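Local coordinates for protein glycerol kinase, putative (Plasmodium falciparum, PDB 2W40) that probably phosphorylates glycerol with ATP to give sn-glycerol 3-phosphate, as a kinase of the FGGY family, at residues 85-90 and 102-107; 427-432 and 476-481; 346-351 and 366-371. All blocks are in the same frame, centred on the assembly; numbering follows the deposited sequence.

Contact 1 (85-90 and 102-107); sequences RETVII and AIVWLD. With EDO (1,2-ethanediol), chain B.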
loop_
_atom_site.group_PDB
_atom_site.type_symbol
_atom_site.label_atom_id
_atom_site.label_comp_id
_atom_site.label_asym_id
_atom_site.label_seq_id
_atom_site.Cartn_x
_atom_site.Cartn_y
_atom_site.Cartn_z
ATOM N N ARG C 85 -16.019 -12.969 -20.000
ATOM C CA ARG C 85 -17.450 -12.809 -19.981
ATOM C C ARG C 85 -17.794 -11.324 -19.569
ATOM O O ARG C 85 -16.878 -10.602 -19.133
ATOM C CB ARG C 85 -18.045 -13.805 -19.048
ATOM C CG ARG C 85 -17.746 -15.273 -19.441
ATOM C CD ARG C 85 -18.148 -16.340 -18.359
ATOM N NE ARG C 85 -17.446 -16.002 -17.146
ATOM C CZ ARG C 85 -17.755 -16.462 -15.934
ATOM N NH1 ARG C 85 -18.680 -17.413 -15.797
ATOM N NH2 ARG C 85 -17.200 -15.930 -14.855
ATOM N N GLU C 86 -19.091 -10.967 -19.649
ATOM C CA GLU C 86 -19.705 -9.736 -19.157
ATOM C C GLU C 86 -19.288 -8.472 -19.933
ATOM O O GLU C 86 -20.075 -7.593 -20.157
ATOM C CB GLU C 86 -19.522 -9.518 -17.681
ATOM C CG GLU C 86 -20.130 -10.594 -16.760
ATOM C CD GLU C 86 -19.174 -11.733 -16.408
ATOM O OE1 GLU C 86 -17.937 -11.575 -16.575
ATOM O OE2 GLU C 86 -19.642 -12.799 -15.925
ATOM N N THR C 87 -18.026 -8.407 -20.279
ATOM C CA THR C 87 -17.468 -7.315 -21.068
ATOM C C THR C 87 -18.392 -7.135 -22.279
ATOM O O THR C 87 -18.793 -8.091 -22.927
ATOM C CB THR C 87 -16.069 -7.691 -21.520
ATOM O OG1 THR C 87 -15.251 -7.804 -20.341
ATOM C CG2 THR C 87 -15.489 -6.625 -22.495
ATOM N N VAL C 88 -18.714 -5.858 -22.555
ATOM C CA VAL C 88 -19.776 -5.546 -23.545
ATOM C C VAL C 88 -19.277 -4.445 -24.509
ATOM O O VAL C 88 -18.605 -3.467 -24.106
ATOM C CB VAL C 88 -21.167 -5.252 -22.898
ATOM C CG1 VAL C 88 -21.070 -3.989 -22.064
ATOM C CG2 VAL C 88 -22.273 -5.181 -23.950
ATOM N N ILE C 89 -19.664 -4.659 -25.756
ATOM C CA ILE C 89 -19.399 -3.680 -26.875
ATOM C C ILE C 89 -20.775 -3.495 -27.571
ATOM O O ILE C 89 -21.534 -4.432 -27.788
ATOM C CB ILE C 89 -18.338 -4.156 -27.883
ATOM C CG1 ILE C 89 -17.012 -4.520 -27.197
ATOM C CG2 ILE C 89 -18.047 -3.097 -28.995
ATOM C CD1 ILE C 89 -16.380 -5.638 -28.033
ATOM N N ILE C 90 -21.033 -2.248 -27.936
ATOM C CA ILE C 90 -22.200 -1.886 -28.767
ATOM C C ILE C 90 -21.571 -1.294 -30.069
ATOM O O ILE C 90 -20.706 -0.362 -30.047
ATOM C CB ILE C 90 -23.189 -0.900 -28.100
ATOM C CG1 ILE C 90 -23.631 -1.473 -26.741
ATOM C CG2 ILE C 90 -24.414 -0.586 -28.995
ATOM C CD1 ILE C 90 -24.613 -0.607 -25.922
ATOM N N ALA C 102 -15.016 -1.312 -25.486
ATOM C CA ALA C 102 -15.555 -2.351 -24.618
ATOM C C ALA C 102 -15.497 -1.809 -23.163
ATOM O O ALA C 102 -14.500 -1.319 -22.740
ATOM C CB ALA C 102 -14.768 -3.677 -24.762
ATOM N N ILE C 103 -16.581 -2.011 -22.374
ATOM C CA ILE C 103 -16.581 -1.807 -20.961
ATOM C C ILE C 103 -16.477 -3.182 -20.292
ATOM O O ILE C 103 -17.313 -4.077 -20.517
ATOM C CB ILE C 103 -17.840 -1.082 -20.444
ATOM C CG1 ILE C 103 -17.936 0.334 -21.103
ATOM C CG2 ILE C 103 -17.723 -0.895 -18.914
ATOM C CD1 ILE C 103 -19.188 1.132 -20.754
ATOM N N VAL C 104 -15.351 -3.347 -19.573
ATOM C CA VAL C 104 -14.900 -4.681 -19.114
ATOM C C VAL C 104 -15.712 -5.080 -17.902
ATOM O O VAL C 104 -16.276 -4.222 -17.139
ATOM C CB VAL C 104 -13.350 -4.674 -18.885
ATOM C CG1 VAL C 104 -12.766 -5.998 -18.499
ATOM C CG2 VAL C 104 -12.625 -4.231 -20.178
ATOM N N TRP C 105 -15.725 -6.379 -17.656
ATOM C CA TRP C 105 -16.406 -6.955 -16.449
ATOM C C TRP C 105 -15.953 -6.250 -15.156
ATOM O O TRP C 105 -16.670 -6.211 -14.209
ATOM C CB TRP C 105 -16.265 -8.480 -16.470
ATOM C CG TRP C 105 -14.873 -8.997 -16.373
ATOM C CD1 TRP C 105 -14.062 -9.294 -17.417
ATOM C CD2 TRP C 105 -14.156 -9.381 -15.174
ATOM N NE1 TRP C 105 -12.870 -9.843 -16.956
ATOM C CE2 TRP C 105 -12.895 -9.904 -15.591
ATOM C CE3 TRP C 105 -14.489 -9.448 -13.807
ATOM C CZ2 TRP C 105 -11.921 -10.385 -14.632
ATOM C CZ3 TRP C 105 -13.580 -9.942 -12.905
ATOM C CH2 TRP C 105 -12.303 -10.396 -13.320
ATOM N N LEU C 106 -14.674 -5.952 -15.073
ATOM C CA LEU C 106 -14.029 -5.282 -13.918
ATOM C C LEU C 106 -14.412 -3.795 -13.701
ATOM O O LEU C 106 -14.117 -3.234 -12.627
ATOM C CB LEU C 106 -12.512 -5.387 -14.025
ATOM C CG LEU C 106 -11.873 -6.730 -13.642
ATOM C CD1 LEU C 106 -10.368 -6.783 -14.122
ATOM C CD2 LEU C 106 -12.026 -6.993 -12.062
ATOM N N ASP C 107 -15.076 -3.189 -14.682
ATOM C CA ASP C 107 -15.484 -1.786 -14.586
ATOM C C ASP C 107 -16.546 -1.686 -13.489
ATOM O O ASP C 107 -17.434 -2.493 -13.401
ATOM C CB ASP C 107 -16.070 -1.326 -15.941
ATOM C CG ASP C 107 -16.383 0.157 -16.012
ATOM O OD1 ASP C 107 -15.579 0.932 -16.599
ATOM O OD2 ASP C 107 -17.442 0.487 -15.439
HETATM C C1 EDO B . -10.781 0.792 -12.766
HETATM O O1 EDO B . -10.222 1.937 -11.843
HETATM C C2 EDO B . -11.433 -0.611 -12.356
HETATM O O2 EDO B . -12.834 -1.019 -12.006
#

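Contact 2 (427-432 and 476-481); sequences NSDIIN and FHSKMD. With EDO (1,2-ethanediol), chain D.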
loop_
_atom_site.group_PDB
_atom_site.type_symbol
_atom_site.label_atom_id
_atom_site.label_comp_id
_atom_site.label_asym_id
_atom_site.label_seq_id
_atom_site.Cartn_x
_atom_site.Cartn_y
_atom_site.Cartn_z
ATOM N N ASN C 427 -3.644 -21.833 -0.021
ATOM C CA ASN C 427 -5.067 -21.980 -0.386
ATOM C C ASN C 427 -5.691 -23.206 0.252
ATOM O O ASN C 427 -6.736 -23.172 0.869
ATOM C CB ASN C 427 -5.245 -22.056 -1.940
ATOM C CG ASN C 427 -5.288 -20.682 -2.596
ATOM O OD1 ASN C 427 -6.360 -20.246 -3.038
ATOM N ND2 ASN C 427 -4.151 -19.991 -2.648
ATOM N N SER C 428 -4.976 -24.354 0.137
ATOM C CA SER C 428 -5.514 -25.620 0.691
ATOM C C SER C 428 -5.664 -25.529 2.193
ATOM O O SER C 428 -6.722 -25.919 2.725
ATOM C CB SER C 428 -4.615 -26.803 0.339
ATOM O OG SER C 428 -5.189 -27.996 0.861
ATOM N N ASP C 429 -4.648 -24.908 2.850
ATOM C CA ASP C 429 -4.633 -24.664 4.273
ATOM C C ASP C 429 -5.866 -23.780 4.690
ATOM O O ASP C 429 -6.686 -24.134 5.590
ATOM C CB ASP C 429 -3.382 -23.978 4.701
ATOM C CG ASP C 429 -2.186 -24.841 4.746
ATOM O OD1 ASP C 429 -2.305 -26.079 4.587
ATOM O OD2 ASP C 429 -1.079 -24.254 4.960
ATOM N N ILE C 430 -6.037 -22.658 4.027
ATOM C CA ILE C 430 -7.107 -21.718 4.473
ATOM C C ILE C 430 -8.494 -22.180 4.090
ATOM O O ILE C 430 -9.423 -22.034 4.905
ATOM C CB ILE C 430 -6.858 -20.348 3.963
ATOM C CG1 ILE C 430 -5.637 -19.738 4.617
ATOM C CG2 ILE C 430 -8.117 -19.375 4.068
ATOM C CD1 ILE C 430 -5.590 -19.602 6.206
ATOM N N ILE C 431 -8.682 -22.722 2.895
ATOM C CA ILE C 431 -10.041 -23.251 2.492
ATOM C C ILE C 431 -10.358 -24.627 3.085
ATOM O O ILE C 431 -11.506 -25.101 2.874
ATOM C CB ILE C 431 -10.302 -23.216 0.955
ATOM C CG1 ILE C 431 -9.576 -24.341 0.183
ATOM C CG2 ILE C 431 -9.894 -21.835 0.372
ATOM C CD1 ILE C 431 -9.751 -24.369 -1.341
ATOM N N ASN C 432 -9.343 -25.244 3.730
ATOM C CA ASN C 432 -9.371 -26.611 4.303
ATOM C C ASN C 432 -10.005 -27.697 3.332
ATOM O O ASN C 432 -10.961 -28.410 3.701
ATOM C CB ASN C 432 -10.068 -26.593 5.623
ATOM C CG ASN C 432 -9.810 -27.902 6.489
ATOM O OD1 ASN C 432 -8.809 -28.624 6.331
ATOM N ND2 ASN C 432 -10.832 -28.238 7.319
ATOM N N PHE C 476 -2.678 -31.076 -3.224
ATOM C CA PHE C 476 -2.502 -30.388 -1.951
ATOM C C PHE C 476 -3.538 -30.751 -0.940
ATOM O O PHE C 476 -4.743 -30.840 -1.235
ATOM C CB PHE C 476 -2.512 -28.842 -2.183
ATOM C CG PHE C 476 -1.405 -28.372 -3.091
ATOM C CD1 PHE C 476 -0.170 -28.000 -2.590
ATOM C CD2 PHE C 476 -1.596 -28.409 -4.437
ATOM C CE1 PHE C 476 0.806 -27.652 -3.409
ATOM C CE2 PHE C 476 -0.619 -28.075 -5.315
ATOM C CZ PHE C 476 0.587 -27.714 -4.844
ATOM N N HIS C 477 -3.082 -30.997 0.278
ATOM C CA HIS C 477 -3.976 -31.233 1.370
ATOM C C HIS C 477 -3.641 -30.177 2.430
ATOM O O HIS C 477 -2.499 -29.769 2.517
ATOM C CB HIS C 477 -3.707 -32.624 1.990
ATOM C CG HIS C 477 -3.645 -33.753 1.017
ATOM N ND1 HIS C 477 -4.724 -34.591 0.783
ATOM C CD2 HIS C 477 -2.608 -34.255 0.294
ATOM C CE1 HIS C 477 -4.363 -35.520 -0.097
ATOM N NE2 HIS C 477 -3.087 -35.344 -0.402
ATOM N N SER C 478 -4.550 -29.863 3.320
ATOM C CA SER C 478 -4.212 -28.934 4.410
ATOM C C SER C 478 -3.174 -29.482 5.380
ATOM O O SER C 478 -3.281 -30.640 5.806
ATOM C CB SER C 478 -5.449 -28.591 5.223
ATOM O OG SER C 478 -5.074 -27.773 6.325
ATOM N N LYS C 479 -2.215 -28.607 5.716
ATOM C CA LYS C 479 -1.139 -28.877 6.704
ATOM C C LYS C 479 -1.276 -27.919 7.904
ATOM O O LYS C 479 -0.457 -27.912 8.806
ATOM C CB LYS C 479 0.221 -28.750 6.045
ATOM C CG LYS C 479 0.531 -29.889 5.132
ATOM C CD LYS C 479 1.880 -29.602 4.581
ATOM C CE LYS C 479 2.320 -30.692 3.604
ATOM N NZ LYS C 479 3.772 -30.720 3.336
ATOM N N MET C 480 -2.392 -27.207 8.010
ATOM C CA MET C 480 -2.554 -26.135 8.970
ATOM C C MET C 480 -3.559 -26.564 10.014
ATOM O O MET C 480 -4.622 -27.114 9.648
ATOM C CB MET C 480 -3.007 -24.831 8.232
ATOM C CG MET C 480 -3.234 -23.643 9.208
ATOM S SD MET C 480 -3.767 -22.131 8.318
ATOM C CE MET C 480 -2.254 -21.539 7.528
ATOM N N ASP C 481 -3.226 -26.274 11.276
ATOM C CA ASP C 481 -4.007 -26.522 12.521
ATOM C C ASP C 481 -5.317 -25.702 12.466
ATOM O O ASP C 481 -5.293 -24.564 11.943
ATOM C CB ASP C 481 -3.116 -25.951 13.686
ATOM C CG ASP C 481 -3.612 -26.216 15.035
ATOM O OD1 ASP C 481 -3.859 -27.370 15.402
ATOM O OD2 ASP C 481 -3.820 -25.254 15.770
HETATM C C1 EDO D . -9.077 -31.387 4.368
HETATM O O1 EDO D . -8.465 -31.195 5.634
HETATM C C2 EDO D . -8.199 -30.636 3.401
HETATM O O2 EDO D . -7.050 -31.388 3.036
#

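Contact 3 (346-351 and 366-371); sequences VIFVPA and ASIYGM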
loop_
_atom_site.group_PDB
_atom_site.type_symbol
_atom_site.label_atom_id
_atom_site.label_comp_id
_atom_site.label_asym_id
_atom_site.label_seq_id
_atom_site.Cartn_x
_atom_site.Cartn_y
_atom_site.Cartn_z
ATOM N N VAL C 346 0.648 -8.024 8.003
ATOM C CA VAL C 346 0.030 -7.188 6.952
ATOM C C VAL C 346 -1.131 -7.949 6.300
ATOM O O VAL C 346 -1.014 -9.173 6.008
ATOM C CB VAL C 346 1.051 -6.737 5.872
ATOM C CG1 VAL C 346 0.377 -6.000 4.647
ATOM C CG2 VAL C 346 2.134 -5.811 6.585
ATOM N N ILE C 347 -2.238 -7.244 6.039
ATOM C CA ILE C 347 -3.350 -7.780 5.324
ATOM C C ILE C 347 -3.633 -6.842 4.212
ATOM O O ILE C 347 -3.657 -5.607 4.390
ATOM C CB ILE C 347 -4.618 -7.989 6.218
ATOM C CG1 ILE C 347 -4.288 -8.915 7.366
ATOM C CG2 ILE C 347 -5.847 -8.378 5.395
ATOM C CD1 ILE C 347 -5.193 -8.947 8.423
ATOM N N PHE C 348 -3.949 -7.421 3.094
ATOM C CA PHE C 348 -4.278 -6.663 1.843
ATOM C C PHE C 348 -5.654 -7.125 1.403
ATOM O O PHE C 348 -5.792 -8.266 0.967
ATOM C CB PHE C 348 -3.223 -6.947 0.756
ATOM C CG PHE C 348 -3.158 -5.946 -0.392
ATOM C CD1 PHE C 348 -1.958 -5.699 -0.988
ATOM C CD2 PHE C 348 -4.252 -5.336 -0.923
ATOM C CE1 PHE C 348 -1.869 -4.874 -2.052
ATOM C CE2 PHE C 348 -4.152 -4.428 -1.933
ATOM C CZ PHE C 348 -2.941 -4.222 -2.533
ATOM N N VAL C 349 -6.647 -6.242 1.508
ATOM C CA VAL C 349 -7.977 -6.589 1.074
ATOM C C VAL C 349 -8.038 -6.178 -0.394
ATOM O O VAL C 349 -8.118 -5.005 -0.652
ATOM C CB VAL C 349 -9.097 -5.927 1.924
ATOM C CG1 VAL C 349 -10.479 -6.253 1.371
ATOM C CG2 VAL C 349 -8.953 -6.260 3.397
ATOM N N PRO C 350 -7.899 -7.147 -1.350
ATOM C CA PRO C 350 -7.673 -6.822 -2.775
ATOM C C PRO C 350 -9.077 -6.542 -3.415
ATOM O O PRO C 350 -9.858 -7.518 -3.787
ATOM C CB PRO C 350 -7.041 -8.127 -3.360
ATOM C CG PRO C 350 -6.850 -9.064 -2.181
ATOM C CD PRO C 350 -7.910 -8.593 -1.166
ATOM N N ALA C 351 -9.459 -5.293 -3.348
ATOM C CA ALA C 351 -10.884 -4.843 -3.643
ATOM C C ALA C 351 -10.803 -3.656 -4.609
ATOM O O ALA C 351 -11.553 -2.723 -4.504
ATOM C CB ALA C 351 -11.719 -4.527 -2.411
ATOM N N ALA C 366 -9.501 -1.191 -2.484
ATOM C CA ALA C 366 -8.344 -1.977 -2.060
ATOM C C ALA C 366 -7.661 -1.235 -0.929
ATOM O O ALA C 366 -7.490 -0.009 -0.948
ATOM C CB ALA C 366 -7.378 -2.236 -3.232
ATOM N N SER C 367 -7.345 -1.992 0.140
ATOM C CA SER C 367 -6.864 -1.453 1.420
ATOM C C SER C 367 -5.714 -2.323 1.921
ATOM O O SER C 367 -5.735 -3.524 1.785
ATOM C CB SER C 367 -7.982 -1.543 2.435
ATOM O OG SER C 367 -9.119 -0.881 1.866
ATOM N N ILE C 368 -4.679 -1.700 2.480
ATOM C CA ILE C 368 -3.518 -2.393 3.095
ATOM C C ILE C 368 -3.409 -1.993 4.540
ATOM O O ILE C 368 -3.497 -0.788 4.851
ATOM C CB ILE C 368 -2.170 -2.080 2.366
ATOM C CG1 ILE C 368 -2.254 -2.355 0.889
ATOM C CG2 ILE C 368 -1.023 -2.961 2.932
ATOM C CD1 ILE C 368 -1.071 -1.997 0.028
ATOM N N TYR C 369 -3.303 -2.988 5.430
ATOM C CA TYR C 369 -3.216 -2.765 6.851
ATOM C C TYR C 369 -1.982 -3.398 7.449
ATOM O O TYR C 369 -1.452 -4.370 6.925
ATOM C CB TYR C 369 -4.416 -3.421 7.556
ATOM C CG TYR C 369 -5.724 -2.943 7.058
ATOM C CD1 TYR C 369 -6.282 -1.791 7.596
ATOM C CD2 TYR C 369 -6.434 -3.600 6.037
ATOM C CE1 TYR C 369 -7.518 -1.292 7.143
ATOM C CE2 TYR C 369 -7.729 -3.106 5.646
ATOM C CZ TYR C 369 -8.186 -1.941 6.145
ATOM O OH TYR C 369 -9.401 -1.460 5.734
ATOM N N GLY C 370 -1.537 -2.852 8.584
ATOM C CA GLY C 370 -0.573 -3.550 9.409
ATOM C C GLY C 370 0.867 -3.306 9.161
ATOM O O GLY C 370 1.726 -3.993 9.764
ATOM N N MET C 371 1.184 -2.321 8.309
ATOM C CA MET C 371 2.592 -2.074 7.922
ATOM C C MET C 371 3.414 -1.363 9.012
ATOM O O MET C 371 2.942 -0.490 9.756
ATOM C CB MET C 371 2.655 -1.303 6.600
ATOM C CG MET C 371 1.839 -1.887 5.447
ATOM S SD MET C 371 2.160 -1.113 3.893
ATOM C CE MET C 371 1.324 0.478 4.108
#

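Contact 1 (85-90 and 102-107)
Two hydrogen bonds grip Thr87 OG1. Trp105 N donates to it at 3.1 Å with an N-H...O angle of 145°, and the hydroxyl is also bonded to Gln84 OE1. Standing anti to the carbonyl carbon, Thr87 OG1 lies against the start of the type I turn from Val104 to Asp107 and at the edge of the Trp105 ring, in plane, 3.5 Å from Trp105 CD1. Further along, the chains run antiparallel through one bridge, Val88 with Ile103: Val88 N reaches Ile103 O from above its carbonyl plane, while Ile103 N meets Val88 O at 3.0 Å in the plane of the Val88 carbonyl. The methyl of Ala102 touches both Thr87 CG2 and Ile89 CG1, the latter tight at 3.4 Å from Ala102 CB.

Trp105 holds its ring in the crowded position between backbone N and carbonyl carbon (chi1 63°). Its CB lies 3.5 Å from Glu86 OE1 and the same from Arg85 O. The Glu86 chain, bent at chi2, crosses Trp105 obliquely, carboxylate and indole planes 63° apart. Next to CD1 in the five-membered ring, NE1 is hydrogen-bonded to Thr13 OG1. The Trp105 side chain comes within about 4 Å of that of Thr270, which binds ADP in another structure of this protein; no nucleotide is bound to this chain. Helix 140-149 packs on Val88 and Ile103.

Glu86 OE1 and Arg85 N bind the glycerol, and Arg189 forms a salt bridge with Glu86 OE2. Arg85 O lies 2.9 Å from Glu86 OE1 without a hydrogen bond, two acceptors whose repulsion the Arg189 charge probably offsets, which would help keep the buried carboxylate ionised. The Thr87 hydroxyl bond and the Val88-Ile103 bridge hold the glycerol-binding residues to the tryptophan beside the nucleotide site.

Contact 2 (427-432 and 476-481)
The last turn of helix 421-431 is passed by an irregular run of chain, 476-481, which comes closest where the CA atoms of Asp429 and Ser478 are 4.3 Å apart. Asp429 makes the direct bond: its CG stands anti to the carbonyl carbon (chi1 -75°), bringing OD1 2.8 Å from Lys479 N along an almost straight N-H...O line of 176°. The donor arrives from above the carboxylate plane, and Gln425 NE2 gives the same oxygen a second bond. Met480 crosses the Asp429 side chain at about a right angle, with its CB 3.6 Å from Asp429 CG. Extended through chi1 and chi2, it runs alongside Ile430 and sets SD 3.8 Å from Ile430 CD1; the bend at chi3 turns CE back toward Asp429.

This run links strand 472-476, at the edge of the C-terminal mixed sheet, to helix 482-500, whose Arg485 and Lys488 touch Met480. The helix it packs on is the connection of a beta-alpha-beta crossover between the parallel strands 411-414 and 435-438.

Ser478 shapes the run by an ST turn, OG accepting from Met480 N at 3.2 Å. Ser428 OG, bonded to Thr433 O, lies against the peptide between His477 and Ser478. Beyond the helix end, an ethanediol, probably from the crystallisation liquor, bridges the two segments: O1 donates to Asn432 OD1 at 2.7 Å, and O2 accepts from Ser478 N at 2.9 Å.

Contact 3 (346-351 and 366-371)
Phe348 and Ile368 are a non-hydrogen-bonded pair with side chains on the same face of the sheet, and the isoleucine lies over the ring. Ile368 CG1 sits 3.7 Å from the centroid of the Phe348 ring and 3° off its normal, a CH-pi contact aimed at the centre, while CD1 reaches on over the rim to 3.6 Å from Phe348 CE1. The torsions bring the two together: Phe348 CG is anti to the backbone N (chi1 -161°), Ile368 CG1 anti to the carbonyl carbon. Ala366 CB meets the same ring at its edge, 4.1 Å from Phe348 CE2, and the other branch of Ile368, CG2, rests 3.8 Å from Val346 CG1. Ala383 and Leu384 of helix 377-403 also pack on Phe348.

On the face carrying Ile347, Val349, Ser367 and Tyr369, contact is by an edge instead. Tyr369 CE2 lies near Val349 CG2, 4.1 Å away and close to the ring plane, and the hydroxyl goes on to Thr499 of helix 482-500. Four backbone hydrogen bonds join the strands. The shortest, Tyr369 N to Ile347 O at 2.8 Å, points nearly along the C=O axis, whereas Ile347 N approaches Tyr369 O from above the carbonyl plane. Gly370 follows with positive phi, its CA close against Val346.

In the dimer the Tyr369 rings of the two subunits meet with planes at about 75°, and Ala366, Ile368 and Met371 pair with a strand of the second subunit: an antiparallel two-stranded ribbon that builds an intersubunit beta sheet.

From the N terminus, contact 1 comes first, closing a short loop of 11 residues within the N-terminal FGGY region, where strands 88-92 and 102-103 meet near the bound glycerol. The chain then passes into the C-terminal region, and contact 3 closes a 14-residue loop between strands 347-349 and 366-371 at the subunit interface. Contact 2 comes last and spans 43 residues, joining helix 421-431 to the link that leads into helix 482-500. That final helix packs against both contacts 2 and 3, whose centres are 22 Å apart. The three loops follow in series, neither nesting nor crossing; contacts 1 and 2 lie on opposite sides of the chain's centre.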